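Local coordinates for protein toll (Drosophila melanogaster, PDB 4LXR) that binds the cleaved cytokine Spätzle C-106 through its leucine-rich-repeat ectodomain and activates Toll signalling in dorsal-ventral patterning and antifungal immunity, at residues R508-P513 / L543-L548; D530-P535 / R564-V569. All coordinates share one frame; numbering follows the deposited sequence.

Contact 1 of 2, residues R508-P513 / L543-L548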
# COMPACT_ATOMS: atom_id res chain seq x y z
N ARG A 508 -3.26 -25.66 -9.76
CA ARG A 508 -2.33 -26.65 -10.31
C ARG A 508 -2.55 -26.89 -11.80
O ARG A 508 -1.60 -27.10 -12.55
CB ARG A 508 -2.37 -27.94 -9.50
CG ARG A 508 -1.74 -27.76 -8.13
CD ARG A 508 -1.66 -29.03 -7.30
NE ARG A 508 -0.92 -28.78 -6.07
CZ ARG A 508 -1.45 -28.24 -4.97
NH1 ARG A 508 -2.74 -27.90 -4.95
NH2 ARG A 508 -0.70 -28.05 -3.90
N ARG A 509 -3.81 -26.86 -12.23
CA ARG A 509 -4.12 -26.91 -13.65
C ARG A 509 -4.87 -25.67 -14.12
O ARG A 509 -5.67 -25.09 -13.39
CB ARG A 509 -4.91 -28.17 -14.01
CG ARG A 509 -5.18 -28.34 -15.52
CD ARG A 509 -5.84 -29.66 -15.79
NE ARG A 509 -5.01 -30.75 -15.28
CZ ARG A 509 -5.44 -31.98 -15.06
NH1 ARG A 509 -6.71 -32.29 -15.31
NH2 ARG A 509 -4.61 -32.90 -14.60
N ILE A 510 -4.56 -25.28 -15.35
CA ILE A 510 -5.31 -24.28 -16.10
C ILE A 510 -5.63 -24.88 -17.47
O ILE A 510 -4.75 -25.00 -18.32
CB ILE A 510 -4.49 -23.00 -16.33
CG1 ILE A 510 -4.15 -22.34 -14.99
CG2 ILE A 510 -5.25 -22.06 -17.25
CD1 ILE A 510 -3.39 -21.04 -15.14
N ALA A 511 -6.88 -25.27 -17.67
CA ALA A 511 -7.26 -26.05 -18.84
C ALA A 511 -8.12 -25.24 -19.80
O ALA A 511 -9.33 -25.12 -19.62
CB ALA A 511 -7.97 -27.32 -18.41
N LEU A 512 -7.47 -24.68 -20.82
CA LEU A 512 -8.16 -23.94 -21.87
C LEU A 512 -8.30 -24.83 -23.10
O LEU A 512 -7.38 -25.56 -23.45
CB LEU A 512 -7.39 -22.66 -22.22
CG LEU A 512 -7.14 -21.74 -21.02
CD1 LEU A 512 -6.42 -20.48 -21.45
CD2 LEU A 512 -8.45 -21.42 -20.34
N PRO A 513 -9.46 -24.76 -23.77
CA PRO A 513 -9.72 -25.68 -24.87
C PRO A 513 -9.12 -25.22 -26.20
O PRO A 513 -8.65 -24.08 -26.33
CB PRO A 513 -11.25 -25.70 -24.95
CG PRO A 513 -11.70 -24.39 -24.32
CD PRO A 513 -10.51 -23.73 -23.66
N LEU A 543 -1.50 -27.24 -22.28
CA LEU A 543 -0.95 -26.91 -23.60
C LEU A 543 -1.49 -25.60 -24.16
O LEU A 543 -0.72 -24.71 -24.51
CB LEU A 543 -1.22 -28.04 -24.60
CG LEU A 543 -0.98 -27.66 -26.07
CD1 LEU A 543 0.48 -27.33 -26.33
CD2 LEU A 543 -1.46 -28.77 -27.01
N TRP A 544 -2.81 -25.47 -24.23
CA TRP A 544 -3.40 -24.32 -24.90
C TRP A 544 -3.26 -23.04 -24.10
O TRP A 544 -3.15 -21.96 -24.67
CB TRP A 544 -4.84 -24.61 -25.33
CG TRP A 544 -4.85 -25.64 -26.42
CD1 TRP A 544 -5.29 -26.93 -26.33
CD2 TRP A 544 -4.33 -25.48 -27.75
NE1 TRP A 544 -5.10 -27.58 -27.53
CE2 TRP A 544 -4.51 -26.71 -28.42
CE3 TRP A 544 -3.75 -24.42 -28.44
CZ2 TRP A 544 -4.13 -26.91 -29.75
CZ3 TRP A 544 -3.37 -24.61 -29.77
CH2 TRP A 544 -3.56 -25.85 -30.41
N PHE A 545 -3.23 -23.17 -22.77
CA PHE A 545 -2.87 -22.06 -21.90
C PHE A 545 -1.47 -21.56 -22.23
O PHE A 545 -1.25 -20.36 -22.39
CB PHE A 545 -2.93 -22.47 -20.42
CG PHE A 545 -2.33 -21.45 -19.50
CD1 PHE A 545 -2.97 -20.24 -19.26
CD2 PHE A 545 -1.11 -21.69 -18.87
CE1 PHE A 545 -2.42 -19.28 -18.40
CE2 PHE A 545 -0.56 -20.74 -18.00
CZ PHE A 545 -1.21 -19.53 -17.77
N ILE A 546 -0.51 -22.48 -22.30
CA ILE A 546 0.85 -22.10 -22.67
C ILE A 546 0.89 -21.43 -24.05
O ILE A 546 1.56 -20.41 -24.23
CB ILE A 546 1.80 -23.31 -22.64
CG1 ILE A 546 1.95 -23.81 -21.21
CG2 ILE A 546 3.16 -22.93 -23.20
CD1 ILE A 546 2.41 -22.75 -20.26
N GLN A 547 0.15 -21.97 -25.02
CA GLN A 547 0.09 -21.35 -26.34
C GLN A 547 -0.56 -19.96 -26.26
O GLN A 547 -0.16 -19.04 -26.96
CB GLN A 547 -0.65 -22.24 -27.35
CG GLN A 547 -0.07 -23.64 -27.56
CD GLN A 547 1.24 -23.66 -28.33
OE1 GLN A 547 2.20 -22.99 -27.95
NE2 GLN A 547 1.28 -24.43 -29.42
N LEU A 548 -1.57 -19.83 -25.39
CA LEU A 548 -2.24 -18.55 -25.16
C LEU A 548 -1.25 -17.54 -24.60
O LEU A 548 -1.18 -16.40 -25.06
CB LEU A 548 -3.42 -18.72 -24.19
CG LEU A 548 -4.36 -17.56 -23.83
CD1 LEU A 548 -3.83 -16.68 -22.71
CD2 LEU A 548 -4.65 -16.72 -25.06
O HOH W 1 -4.99 -25.43 -21.28
O HOH W 2 -4.74 -27.57 -22.87
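Apolar side chains of Ile510 and Leu512, in the fifteenth leucine-rich repeat of the Toll ectodomain, pack against Phe545 on the short helix 543-549 of the first of two C-terminal caps (LRRCT 1). Ile510 lies over one face of the Phe545 ring in a CH-pi contact, its CD1 3.9 Å from the ring centroid, while Ile510 CG2 reaches Phe545 CD1 at 3.5 Å. CG of Phe545 is anti to the backbone N (chi1 169°), on the side where Ile510 meets it. Leu512 comes in at the ring's edge, its CD1 4.1 Å from Phe545 CD1; the same methyl touches Phe545 CA and bridges to Leu548 CG at 4.3 Å, one helical turn beyond Trp544. The backbones share no direct hydrogen bond; water takes that place. One water receives N-H groups from both Leu512 and Phe545 and can donate to Ile510 O, at 3.0 Å from it. A second accepts from Trp544 N and can donate, weakly, to Leu512 O, which also sits 3.3 Å from Trp544 CB. The helix packs among Leu536, Tyr557 and Leu563, between strand 509-510 of the repeats and strand 561-564 of the cap.

Contact 2 of 2, residues D530-P535 / R564-V569; sequences DLNDNP and RTDRLV. With NAG (2-acetamido-2-deoxy-beta-D-glucopyranose), chain F; NAG (2-acetamido-2-deoxy-beta-D-glucopyranose), chain B.
Asp530 and Arg564 form a parallel beta bridge, CA atoms 4.7 Å apart, with Leu531 N donating to Arg564 O and, further on, Asp533 N to Arg567 O at 3.0 Å. Between these bonds the Asn532 amide is gripped at both ends. Its OD1 accepts from Arg567 N at 2.8 Å, the donor standing above the carbonyl plane, while its ND2 donates to Asp566 OD1 at 3.0 Å, that oxygen lying nearly in the amide plane, and to a water shared with Asp530 OD2 and Arg564 NH2. An alanine in place of Asn532 would probably leave Arg567 N and Asp566 OD1 without these mates and let the 564-569 loop shift. Here strand 527-530, which continues the repeat strands, joins strand 561-564 of the first C-terminal cap; Asn534 is the consensus leucine-rich-repeat asparagine, its ND2 donating to Leu531 O and to Met502 O of the preceding turn, its OD1 weakly bonded by Ile507 N. Asp530 and Arg564 run side by side: OD2 of Asp530 sits over a face of the guanidinium, 3.2 Å from Arg564 NE, a pairing of charges with no N-H aimed at it. The same Asp530 OD2 takes the N2-H of one N-acetylglucosamine at 2.8 Å, and Arg564 NH2 donates to O6 of the next sugar at 2.7 Å. Asp533 OD2 lies 3.1 Å from Arg567 NH2, again out of the guanidinium plane. Leu568 CD2 packs on Leu531 CB.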
# COMPACT_ATOMS: atom_id res chain seq x y z
N ASP A 530 -4.38 -11.59 -12.41
CA ASP A 530 -3.03 -11.91 -11.96
C ASP A 530 -2.95 -13.37 -11.51
O ASP A 530 -3.53 -13.74 -10.50
CB ASP A 530 -2.62 -10.97 -10.82
CG ASP A 530 -1.13 -11.01 -10.56
OD1 ASP A 530 -0.49 -12.01 -10.92
OD2 ASP A 530 -0.61 -10.04 -9.98
N LEU A 531 -2.20 -14.18 -12.25
CA LEU A 531 -2.09 -15.61 -11.98
C LEU A 531 -0.75 -16.02 -11.38
O LEU A 531 -0.45 -17.21 -11.27
CB LEU A 531 -2.33 -16.41 -13.25
CG LEU A 531 -3.72 -16.29 -13.88
CD1 LEU A 531 -3.81 -17.11 -15.18
CD2 LEU A 531 -4.79 -16.71 -12.87
N ASN A 532 0.06 -15.03 -10.99
CA ASN A 532 1.40 -15.28 -10.45
C ASN A 532 1.40 -16.13 -9.19
O ASN A 532 0.41 -16.17 -8.45
CB ASN A 532 2.11 -13.96 -10.18
CG ASN A 532 2.62 -13.30 -11.45
OD1 ASN A 532 2.72 -13.94 -12.50
ND2 ASN A 532 2.94 -12.01 -11.37
N ASP A 533 2.52 -16.81 -8.94
CA ASP A 533 2.73 -17.54 -7.68
C ASP A 533 1.68 -18.62 -7.41
O ASP A 533 1.15 -18.72 -6.30
CB ASP A 533 2.78 -16.58 -6.49
CG ASP A 533 3.91 -15.58 -6.60
OD1 ASP A 533 5.07 -15.98 -6.38
OD2 ASP A 533 3.63 -14.41 -6.90
N ASN A 534 1.37 -19.40 -8.43
CA ASN A 534 0.54 -20.57 -8.25
C ASN A 534 1.34 -21.85 -8.55
O ASN A 534 2.27 -21.82 -9.36
CB ASN A 534 -0.70 -20.46 -9.13
CG ASN A 534 -1.81 -19.68 -8.45
OD1 ASN A 534 -2.41 -20.16 -7.49
ND2 ASN A 534 -2.09 -18.48 -8.95
N PRO A 535 0.99 -22.96 -7.88
CA PRO A 535 1.76 -24.21 -8.02
C PRO A 535 1.43 -25.02 -9.29
O PRO A 535 1.04 -26.18 -9.22
CB PRO A 535 1.38 -24.99 -6.76
CG PRO A 535 -0.02 -24.53 -6.45
CD PRO A 535 -0.05 -23.06 -6.84
N ARG A 564 -1.72 -11.92 -16.28
CA ARG A 564 -0.37 -11.64 -15.82
C ARG A 564 0.25 -12.94 -15.33
O ARG A 564 -0.21 -13.54 -14.36
CB ARG A 564 -0.37 -10.60 -14.71
CG ARG A 564 0.97 -10.40 -14.04
CD ARG A 564 1.03 -9.07 -13.32
NE ARG A 564 1.73 -9.15 -12.05
CZ ARG A 564 2.18 -8.10 -11.37
NH1 ARG A 564 2.00 -6.88 -11.85
NH2 ARG A 564 2.80 -8.28 -10.21
N THR A 565 1.30 -13.36 -16.03
CA THR A 565 1.90 -14.67 -15.80
C THR A 565 3.41 -14.60 -15.69
O THR A 565 4.07 -15.63 -15.63
CB THR A 565 1.56 -15.62 -16.96
OG1 THR A 565 1.93 -15.00 -18.19
CG2 THR A 565 0.07 -15.92 -16.98
N ASP A 566 3.95 -13.39 -15.64
CA ASP A 566 5.40 -13.17 -15.64
C ASP A 566 6.09 -13.86 -14.47
O ASP A 566 7.27 -14.18 -14.55
CB ASP A 566 5.72 -11.67 -15.65
CG ASP A 566 5.52 -11.02 -14.29
OD1 ASP A 566 4.36 -10.94 -13.82
OD2 ASP A 566 6.52 -10.57 -13.69
N ARG A 567 5.36 -14.09 -13.39
CA ARG A 567 5.90 -14.84 -12.26
C ARG A 567 5.04 -16.07 -11.94
O ARG A 567 4.93 -16.49 -10.78
CB ARG A 567 6.10 -13.93 -11.04
CG ARG A 567 7.35 -13.07 -11.16
CD ARG A 567 7.35 -11.88 -10.21
NE ARG A 567 7.22 -12.29 -8.82
CZ ARG A 567 6.15 -12.06 -8.07
NH1 ARG A 567 5.11 -11.41 -8.58
NH2 ARG A 567 6.11 -12.48 -6.81
N LEU A 568 4.44 -16.64 -12.99
CA LEU A 568 3.78 -17.94 -12.90
C LEU A 568 4.77 -19.02 -13.34
O LEU A 568 5.21 -19.06 -14.50
CB LEU A 568 2.51 -17.98 -13.76
CG LEU A 568 1.81 -19.34 -13.79
CD1 LEU A 568 1.51 -19.83 -12.38
CD2 LEU A 568 0.54 -19.27 -14.63
N VAL A 569 5.09 -19.90 -12.40
CA VAL A 569 6.24 -20.79 -12.52
C VAL A 569 5.84 -22.23 -12.25
O VAL A 569 5.13 -22.51 -11.29
CB VAL A 569 7.31 -20.39 -11.49
CG1 VAL A 569 8.38 -21.45 -11.38
CG2 VAL A 569 7.91 -19.05 -11.87
C1 NAG F . -1.88 -9.53 -6.34
C2 NAG F . -1.15 -8.30 -6.90
C3 NAG F . 0.37 -8.50 -6.83
C4 NAG F . 0.82 -9.00 -5.46
C5 NAG F . -0.04 -10.20 -5.06
C6 NAG F . 0.29 -10.74 -3.69
C7 NAG F . -2.02 -6.86 -8.69
C8 NAG F . -2.09 -5.77 -7.67
N2 NAG F . -1.56 -8.04 -8.27
O3 NAG F . 1.01 -7.26 -7.13
O4 NAG F . 2.16 -9.48 -5.51
O5 NAG F . -1.42 -9.81 -5.04
O6 NAG F . 0.00 -9.79 -2.68
O7 NAG F . -2.37 -6.69 -9.86
C1 NAG B . 3.22 -8.53 -5.40
C2 NAG B . 4.45 -9.30 -4.94
C3 NAG B . 5.66 -8.38 -4.85
C4 NAG B . 5.86 -7.61 -6.15
C5 NAG B . 4.56 -6.94 -6.60
C6 NAG B . 4.66 -6.34 -7.98
C7 NAG B . 3.89 -11.24 -3.52
C8 NAG B . 3.73 -11.73 -2.11
N2 NAG B . 4.22 -9.95 -3.65
O3 NAG B . 6.82 -9.15 -4.54
O4 NAG B . 6.83 -6.58 -5.93
O5 NAG B . 3.50 -7.91 -6.65
O6 NAG B . 3.38 -6.20 -8.58
O7 NAG B . 3.71 -11.98 -4.49
O HOH W 3 1.89 -10.83 -9.04
O HOH W 4 3.86 -19.68 -10.16

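How the contacts relate
The two contacts lie 13 Å apart between centres, and their segments alternate along the chain, so the 543-549 helix and the 564-569 loop both pack on the repeat end. Phe545 joins them: its CZ is 3.6 Å from Leu568 CD2 and 3.9 Å from Thr565 CG2 of contact 2. Ile510 CD1 also reaches Leu531 CD1 at 4.0 Å, and Arg508 CG meets Pro535 O at 3.4 Å. Through Phe545, Leu531, Leu568 and Thr565 the apolar packing of contact 1 continues into contact 2. Contact 2 in turn meets a glycan, consistent with attachment at Asn501, through Asp530, Asp533, Arg564 and Arg567.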